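Local atomic coordinates of putative hexose oxidase (Nonomuraea sp. ATCC 39727, PDB entry 5AWV), a protein that probably oxidises the sugar of a glycopeptide antibiotic of the teicoplanin type, using a covalently bound FAD as cofactor. Residues K365-Y370 and D475-D480; D467-N472 and D492-G497. One frame throughout, in Å; residues are numbered along the deposited sequence.

Contact 1: K365-Y370 and D475-D480. With N1L (2-amino-2-deoxy-beta-D-glucopyranuronic acid), chain B.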
loop_
_atom_site.group_PDB
_atom_site.type_symbol
_atom_site.label_atom_id
_atom_site.label_comp_id
_atom_site.label_asym_id
_atom_site.label_seq_id
_atom_site.Cartn_x
_atom_site.Cartn_y
_atom_site.Cartn_z
ATOM N N LYS A 365 12.812 6.307 7.717
ATOM C CA LYS A 365 12.402 7.409 6.848
ATOM C C LYS A 365 12.789 7.056 5.438
ATOM O O LYS A 365 13.966 6.723 5.166
ATOM C CB LYS A 365 13.129 8.683 7.238
ATOM C CG LYS A 365 12.999 9.858 6.308
ATOM C CD LYS A 365 11.660 10.432 6.415
ATOM C CE LYS A 365 11.530 11.700 5.610
ATOM N NZ LYS A 365 10.097 12.103 5.629
ATOM N N THR A 366 11.817 7.138 4.517
ATOM C CA THR A 366 12.040 6.874 3.160
ATOM C C THR A 366 11.652 8.119 2.382
ATOM O O THR A 366 10.610 8.745 2.661
ATOM C CB THR A 366 11.174 5.689 2.670
ATOM O OG1 THR A 366 11.509 4.505 3.341
ATOM C CG2 THR A 366 11.355 5.459 1.177
ATOM N N LYS A 367 12.491 8.525 1.469
ATOM C CA LYS A 367 12.256 9.636 0.560
ATOM C C LYS A 367 12.240 9.035 -0.818
ATOM O O LYS A 367 12.827 7.954 -1.021
ATOM C CB LYS A 367 13.306 10.729 0.721
ATOM C CG LYS A 367 13.429 11.202 2.148
ATOM C CD LYS A 367 14.507 12.192 2.474
ATOM C CE LYS A 367 14.374 13.456 1.688
ATOM N NZ LYS A 367 13.244 14.321 2.141
ATOM N N ALA A 368 11.615 9.666 -1.787
ATOM C CA ALA A 368 11.376 8.972 -3.104
ATOM C C ALA A 368 11.361 9.911 -4.309
ATOM O O ALA A 368 11.161 11.122 -4.188
ATOM C CB ALA A 368 10.001 8.257 -3.011
ATOM N N GLY A 369 11.612 9.330 -5.471
ATOM C CA GLY A 369 11.579 10.007 -6.772
ATOM C C GLY A 369 11.250 9.007 -7.845
ATOM O O GLY A 369 11.461 7.786 -7.661
ATOM N N TYR A 370 10.696 9.479 -8.966
ATOM C CA TYR A 370 10.574 8.718 -10.161
ATOM C C TYR A 370 11.733 9.060 -11.107
ATOM O O TYR A 370 12.088 10.221 -11.234
ATOM C CB TYR A 370 9.318 9.094 -10.881
ATOM C CG TYR A 370 8.077 8.432 -10.394
ATOM C CD1 TYR A 370 7.745 7.151 -10.859
ATOM C CD2 TYR A 370 7.172 9.116 -9.588
ATOM C CE1 TYR A 370 6.561 6.541 -10.471
ATOM C CE2 TYR A 370 5.977 8.497 -9.185
ATOM C CZ TYR A 370 5.670 7.213 -9.627
ATOM O OH TYR A 370 4.530 6.547 -9.269
ATOM N N ASP A 475 6.204 11.780 1.849
ATOM C CA ASP A 475 7.362 12.414 2.534
ATOM C C ASP A 475 7.039 13.923 2.783
ATOM O O ASP A 475 7.086 14.715 1.851
ATOM C CB ASP A 475 8.536 12.314 1.627
ATOM C CG ASP A 475 9.804 13.018 2.193
ATOM O OD1 ASP A 475 9.835 13.414 3.395
ATOM O OD2 ASP A 475 10.771 13.094 1.394
ATOM N N SER A 476 6.689 14.260 4.039
ATOM C CA SER A 476 6.427 15.625 4.502
ATOM C C SER A 476 7.536 16.618 4.243
ATOM O O SER A 476 7.240 17.794 4.158
ATOM C CB SER A 476 6.177 15.614 6.021
ATOM O OG SER A 476 4.893 15.032 6.066
ATOM N N ASP A 477 8.778 16.133 3.991
ATOM C CA ASP A 477 9.881 16.988 3.693
ATOM C C ASP A 477 9.658 17.693 2.390
ATOM O O ASP A 477 10.244 18.800 2.161
ATOM C CB ASP A 477 11.232 16.252 3.604
ATOM C CG ASP A 477 11.656 15.567 4.875
ATOM O OD1 ASP A 477 11.059 15.672 5.965
ATOM O OD2 ASP A 477 12.653 14.866 4.777
ATOM N N LEU A 478 8.819 17.130 1.516
ATOM C CA LEU A 478 8.586 17.748 0.231
ATOM C C LEU A 478 7.712 19.012 0.348
ATOM O O LEU A 478 7.698 19.841 -0.540
ATOM C CB LEU A 478 7.919 16.811 -0.758
ATOM C CG LEU A 478 8.793 15.627 -1.218
ATOM C CD1 LEU A 478 8.118 14.873 -2.385
ATOM C CD2 LEU A 478 10.164 16.149 -1.586
ATOM N N ALA A 479 6.966 19.115 1.423
ATOM C CA ALA A 479 6.232 20.350 1.790
ATOM C C ALA A 479 7.001 21.224 2.788
ATOM O O ALA A 479 6.422 22.145 3.334
ATOM C CB ALA A 479 4.926 19.975 2.457
ATOM N N ASP A 480 8.282 20.960 3.055
ATOM C CA ASP A 480 9.004 21.754 4.043
ATOM C C ASP A 480 9.874 22.661 3.214
ATOM O O ASP A 480 10.830 22.165 2.625
ATOM C CB ASP A 480 9.830 20.869 4.942
ATOM C CG ASP A 480 10.697 21.690 5.960
ATOM O OD1 ASP A 480 10.883 22.906 5.801
ATOM O OD2 ASP A 480 11.238 21.053 6.858
HETATM C C1 N1L B . 9.896 -1.839 2.309
HETATM C C2 N1L B . 10.781 -0.549 2.706
HETATM C C3 N1L B . 10.123 0.781 2.289
HETATM C C4 N1L B . 9.849 0.700 0.802
HETATM C C5 N1L B . 8.786 -0.402 0.543
HETATM C C6 N1L B . 8.334 -0.471 -0.939
HETATM N N2 N1L B . 11.089 -0.468 4.132
HETATM O O3 N1L B . 11.046 1.949 2.524
HETATM O O4 N1L B . 9.421 2.045 0.247
HETATM O O5 N1L B . 9.367 -1.723 0.885
HETATM O O6B N1L B . 9.117 -1.326 -1.764
HETATM O O6A N1L B . 8.473 0.747 -1.554
HETATM O O HOH W 1 10.330 12.085 -0.969
#
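The flat groups here are the carboxylates of D475 and D477. NZ of K365 meets OD1 of D475 from one face, at 2.6 Å and 47° out of the plane; the backbone N of D477 comes to the same oxygen from the opposite face, 3.0 Å away, closing an Asx turn at the start of the 3-10 segment, so OD1 is gripped between two donors. On the other oxygen, OD2 of D475 turns its syn lone pair to NZ of K367 and accepts from a water that in turn takes the A368 N-H of strand 363-371. D477 offers OD2 by its anti lone pair to the same K367 NZ, at 2.8 Å. K365, with CG anti to the backbone N (chi1 170°), bends once at chi2 (73°), and K367 bends at chi3 and chi4, so both bring their ammonium groups to the aspartate pair; lysine suits both places through its length, and the short aspartate keeps the charges near the loop backbone. R446 pairs with D477 OD1. T366, pointing away, puts OG1 2.7 Å from O3 of the bound N1L sugar, where threonine offers a hydroxyl to the pocket. The positive charges would favour ionised carboxylates, fixing the loop behind the sugar-binding strand.

Contact 2: D467-N472 and D492-G497; sequences DGAYIN and DLYYKG. With FAD (flavin-adenine dinucleotide), chain M.
I471 extends CG1 anti to its backbone N (chi1 -165°), and a turn at chi2 (67°) lays CD1 over one face of the Y494 ring, 4.0 Å from its centroid, a CH-pi contact. Y494 has CG anti to its carbonyl carbon (chi1 -73°), which swings the ring back along 467-472, its CE1 3.6 Å from A469 CB; the small alanine lets the ring come this close. The Y494 hydroxyl accepts from D475 N, and that of Y495, near I471 CG1, goes to G216 O. Along the backbone, A469 N donates to L493 O at 3.0 Å, from above the carbonyl plane, and a water joins I471 N to Y494 O. At G468 a side chain would run into L493 O, so glycine fits. K496, just past the helix with positive phi, sends NZ to the syn lone pair of D467 OD1, 2.8 Å away, a salt bridge between side chains that cross at about a right angle.

Both segments belong to the berberine-like region of this FAD-linked oxidase family, and here the loop reaches the flavin. FAD O2 lies at the edge of the Y470 ring, in its plane, and accepts from the Y470 hydroxyl at 2.5 Å. N472 packs its backbone N over one face of that ring, while its ND2, which also bonds H159 O, donates to the same hydroxyl and steadies it. N472 OD1 accepts from O4' of the ribityl chain at 2.8 Å.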
loop_
_atom_site.group_PDB
_atom_site.type_symbol
_atom_site.label_atom_id
_atom_site.label_comp_id
_atom_site.label_asym_id
_atom_site.label_seq_id
_atom_site.Cartn_x
_atom_site.Cartn_y
_atom_site.Cartn_z
ATOM N N ASP A 467 10.709 12.596 -12.483
ATOM C CA ASP A 467 9.292 12.827 -12.653
ATOM C C ASP A 467 8.453 12.919 -11.393
ATOM O O ASP A 467 7.346 12.436 -11.356
ATOM C CB ASP A 467 8.704 11.819 -13.670
ATOM C CG ASP A 467 7.600 12.422 -14.497
ATOM O OD1 ASP A 467 7.581 13.684 -14.650
ATOM O OD2 ASP A 467 6.686 11.694 -14.938
ATOM N N GLY A 468 8.965 13.648 -10.409
ATOM C CA GLY A 468 8.321 13.827 -9.146
ATOM C C GLY A 468 8.348 12.598 -8.244
ATOM O O GLY A 468 9.317 11.872 -8.283
ATOM N N ALA A 469 7.263 12.365 -7.499
ATOM C CA ALA A 469 7.189 11.390 -6.463
ATOM C C ALA A 469 5.846 10.693 -6.412
ATOM O O ALA A 469 4.936 11.117 -7.068
ATOM C CB ALA A 469 7.573 12.008 -5.117
ATOM N N TYR A 470 5.838 9.556 -5.712
ATOM C CA TYR A 470 4.785 8.599 -5.672
ATOM C C TYR A 470 4.063 8.785 -4.299
ATOM O O TYR A 470 4.689 8.656 -3.235
ATOM C CB TYR A 470 5.364 7.233 -5.771
ATOM C CG TYR A 470 4.418 6.072 -5.526
ATOM C CD1 TYR A 470 3.144 6.037 -6.090
ATOM C CD2 TYR A 470 4.823 4.978 -4.777
ATOM C CE1 TYR A 470 2.300 4.955 -5.878
ATOM C CE2 TYR A 470 4.008 3.866 -4.597
ATOM C CZ TYR A 470 2.751 3.825 -5.168
ATOM O OH TYR A 470 1.960 2.708 -4.938
ATOM N N ILE A 471 2.773 9.095 -4.330
ATOM C CA ILE A 471 1.981 9.418 -3.080
ATOM C C ILE A 471 1.838 8.286 -2.093
ATOM O O ILE A 471 1.659 8.555 -0.961
ATOM C CB ILE A 471 0.565 10.027 -3.449
ATOM C CG1 ILE A 471 -0.126 10.696 -2.261
ATOM C CG2 ILE A 471 -0.346 8.983 -3.989
ATOM C CD1 ILE A 471 0.580 11.955 -1.755
ATOM N N ASN A 472 2.042 7.031 -2.520
ATOM C CA ASN A 472 2.119 5.934 -1.530
ATOM C C ASN A 472 3.398 5.824 -0.764
ATOM O O ASN A 472 3.466 5.060 0.239
ATOM C CB ASN A 472 1.746 4.572 -2.156
ATOM C CG ASN A 472 0.313 4.158 -1.921
ATOM O OD1 ASN A 472 -0.331 4.576 -0.965
ATOM N ND2 ASN A 472 -0.184 3.305 -2.794
ATOM N N ASP A 492 2.531 19.350 -6.687
ATOM C CA ASP A 492 2.969 19.235 -8.059
ATOM C C ASP A 492 3.993 18.148 -8.305
ATOM O O ASP A 492 3.990 17.561 -9.356
ATOM C CB ASP A 492 3.476 20.550 -8.580
ATOM C CG ASP A 492 2.315 21.657 -8.648
ATOM O OD1 ASP A 492 1.087 21.418 -8.308
ATOM O OD2 ASP A 492 2.661 22.741 -9.121
ATOM N N LEU A 493 4.816 17.847 -7.330
ATOM C CA LEU A 493 5.719 16.746 -7.448
ATOM C C LEU A 493 4.932 15.385 -7.412
ATOM O O LEU A 493 5.240 14.495 -8.190
ATOM C CB LEU A 493 6.707 16.751 -6.226
ATOM C CG LEU A 493 7.584 18.024 -6.093
ATOM C CD1 LEU A 493 8.487 17.866 -4.887
ATOM C CD2 LEU A 493 8.375 18.190 -7.367
ATOM N N TYR A 494 3.912 15.271 -6.548
ATOM C CA TYR A 494 3.130 14.018 -6.463
ATOM C C TYR A 494 2.130 13.843 -7.621
ATOM O O TYR A 494 1.969 12.728 -8.172
ATOM C CB TYR A 494 2.361 13.899 -5.154
ATOM C CG TYR A 494 3.249 13.598 -4.034
ATOM C CD1 TYR A 494 3.853 12.334 -3.890
ATOM C CD2 TYR A 494 3.453 14.500 -3.052
ATOM C CE1 TYR A 494 4.715 12.068 -2.850
ATOM C CE2 TYR A 494 4.339 14.238 -2.013
ATOM C CZ TYR A 494 4.951 13.021 -1.915
ATOM O OH TYR A 494 5.790 12.771 -0.878
ATOM N N TYR A 495 1.484 14.937 -7.980
ATOM C CA TYR A 495 0.328 14.860 -8.905
ATOM C C TYR A 495 0.437 15.529 -10.257
ATOM O O TYR A 495 -0.417 15.300 -11.113
ATOM C CB TYR A 495 -0.900 15.438 -8.178
ATOM C CG TYR A 495 -1.260 14.794 -6.827
ATOM C CD1 TYR A 495 -1.536 13.442 -6.707
ATOM C CD2 TYR A 495 -1.375 15.554 -5.732
ATOM C CE1 TYR A 495 -1.939 12.911 -5.517
ATOM C CE2 TYR A 495 -1.801 15.039 -4.524
ATOM C CZ TYR A 495 -2.111 13.716 -4.429
ATOM O OH TYR A 495 -2.508 13.255 -3.226
ATOM N N LYS A 496 1.474 16.306 -10.463
ATOM C CA LYS A 496 1.728 17.054 -11.664
ATOM C C LYS A 496 0.462 17.734 -12.157
ATOM O O LYS A 496 -0.244 18.364 -11.332
ATOM C CB LYS A 496 2.462 16.170 -12.704
ATOM C CG LYS A 496 3.799 15.551 -12.266
ATOM C CD LYS A 496 4.448 14.722 -13.363
ATOM C CE LYS A 496 4.794 15.568 -14.599
ATOM N NZ LYS A 496 5.241 14.739 -15.693
ATOM N N GLY A 497 0.129 17.511 -13.411
ATOM C CA GLY A 497 -1.009 18.125 -14.111
ATOM C C GLY A 497 -2.354 17.563 -13.642
ATOM O O GLY A 497 -3.357 18.142 -13.972
HETATM P PA FAD M . -2.597 3.065 6.502
HETATM O O1A FAD M . -1.440 3.598 7.320
HETATM O O2A FAD M . -3.668 2.296 7.124
HETATM O O5B FAD M . -3.234 4.226 5.636
HETATM C C5B FAD M . -2.442 5.143 4.806
HETATM C C4B FAD M . -3.230 6.383 4.523
HETATM O O4B FAD M . -4.439 6.136 3.797
HETATM C C3B FAD M . -3.661 7.207 5.748
HETATM O O3B FAD M . -3.783 8.628 5.494
HETATM C C2B FAD M . -4.993 6.571 6.001
HETATM O O2B FAD M . -5.775 7.394 6.800
HETATM C C1B FAD M . -5.543 6.352 4.631
HETATM N N9A FAD M . -6.498 5.270 4.611
HETATM C C8A FAD M . -6.381 4.001 5.023
HETATM N N7A FAD M . -7.489 3.276 4.751
HETATM C C5A FAD M . -8.341 4.079 4.128
HETATM C C6A FAD M . -9.728 3.959 3.632
HETATM N N6A FAD M . -10.344 2.789 3.772
HETATM N N1A FAD M . -10.271 5.060 3.031
HETATM C C2A FAD M . -9.595 6.243 2.942
HETATM N N3A FAD M . -8.334 6.445 3.413
HETATM C C4A FAD M . -7.722 5.403 4.045
HETATM N N1 FAD M . 3.668 0.481 -1.973
HETATM C C2 FAD M . 3.746 0.011 -3.254
HETATM O O2 FAD M . 3.055 0.554 -4.145
HETATM N N3 FAD M . 4.516 -1.036 -3.592
HETATM C C4 FAD M . 5.161 -1.777 -2.668
HETATM O O4 FAD M . 5.840 -2.778 -2.990
HETATM C C4X FAD M . 5.096 -1.359 -1.261
HETATM N N5 FAD M . 5.729 -2.053 -0.250
HETATM C C5X FAD M . 5.589 -1.724 1.071
HETATM C C6 FAD M . 6.213 -2.534 2.043
HETATM C C7 FAD M . 6.100 -2.058 3.377
HETATM C C7M FAD M . 6.794 -2.869 4.502
HETATM C C8 FAD M . 5.293 -0.834 3.765
HETATM C C8M FAD M . 4.971 -0.520 5.206
HETATM C C9 FAD M . 4.644 -0.118 2.735
HETATM C C9A FAD M . 4.785 -0.493 1.431
HETATM N N10 FAD M . 4.173 0.214 0.362
HETATM C C10 FAD M . 4.272 -0.191 -0.959
HETATM C "C1'" FAD M . 3.397 1.470 0.629
HETATM C "C2'" FAD M . 1.938 1.240 0.754
HETATM O "O2'" FAD M . 1.441 1.126 -0.566
HETATM C "C3'" FAD M . 1.424 2.486 1.372
HETATM O "O3'" FAD M . 2.109 2.603 2.620
HETATM C "C4'" FAD M . -0.111 2.387 1.593
HETATM O "O4'" FAD M . -0.599 3.726 1.712
HETATM C "C5'" FAD M . -0.366 1.646 2.881
HETATM O "O5'" FAD M . -1.779 1.423 3.056
HETATM P P FAD M . -2.300 0.926 4.451
HETATM O O1P FAD M . -3.727 0.678 4.384
HETATM O O2P FAD M . -1.496 -0.216 5.007
HETATM O O3P FAD M . -1.852 2.170 5.355
HETATM O O HOH W 2 1.652 10.307 -6.903
#

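From the N terminus, strand 363-371, at the edge of the seven-stranded antiparallel sheet, supplies 365-370. After helix 438-452 the chain enters a long loop, where 467-472 comes first and 475-480 follows; the latter returns to the strand, closing contact 1 over 104 intervening residues. Helix 490-495 then carries 492-497 back to 467-472, closing contact 2 over 19 intervening residues, which include 475-480 and the start of that helix. The segments alternate, so the two closures cross. They also touch directly: Y370 N probably donates to G468 O, and the Y370 hydroxyl packs on the Y470 ring. Together they tie sheet edge, loop and helix beside the flavin and the sugar.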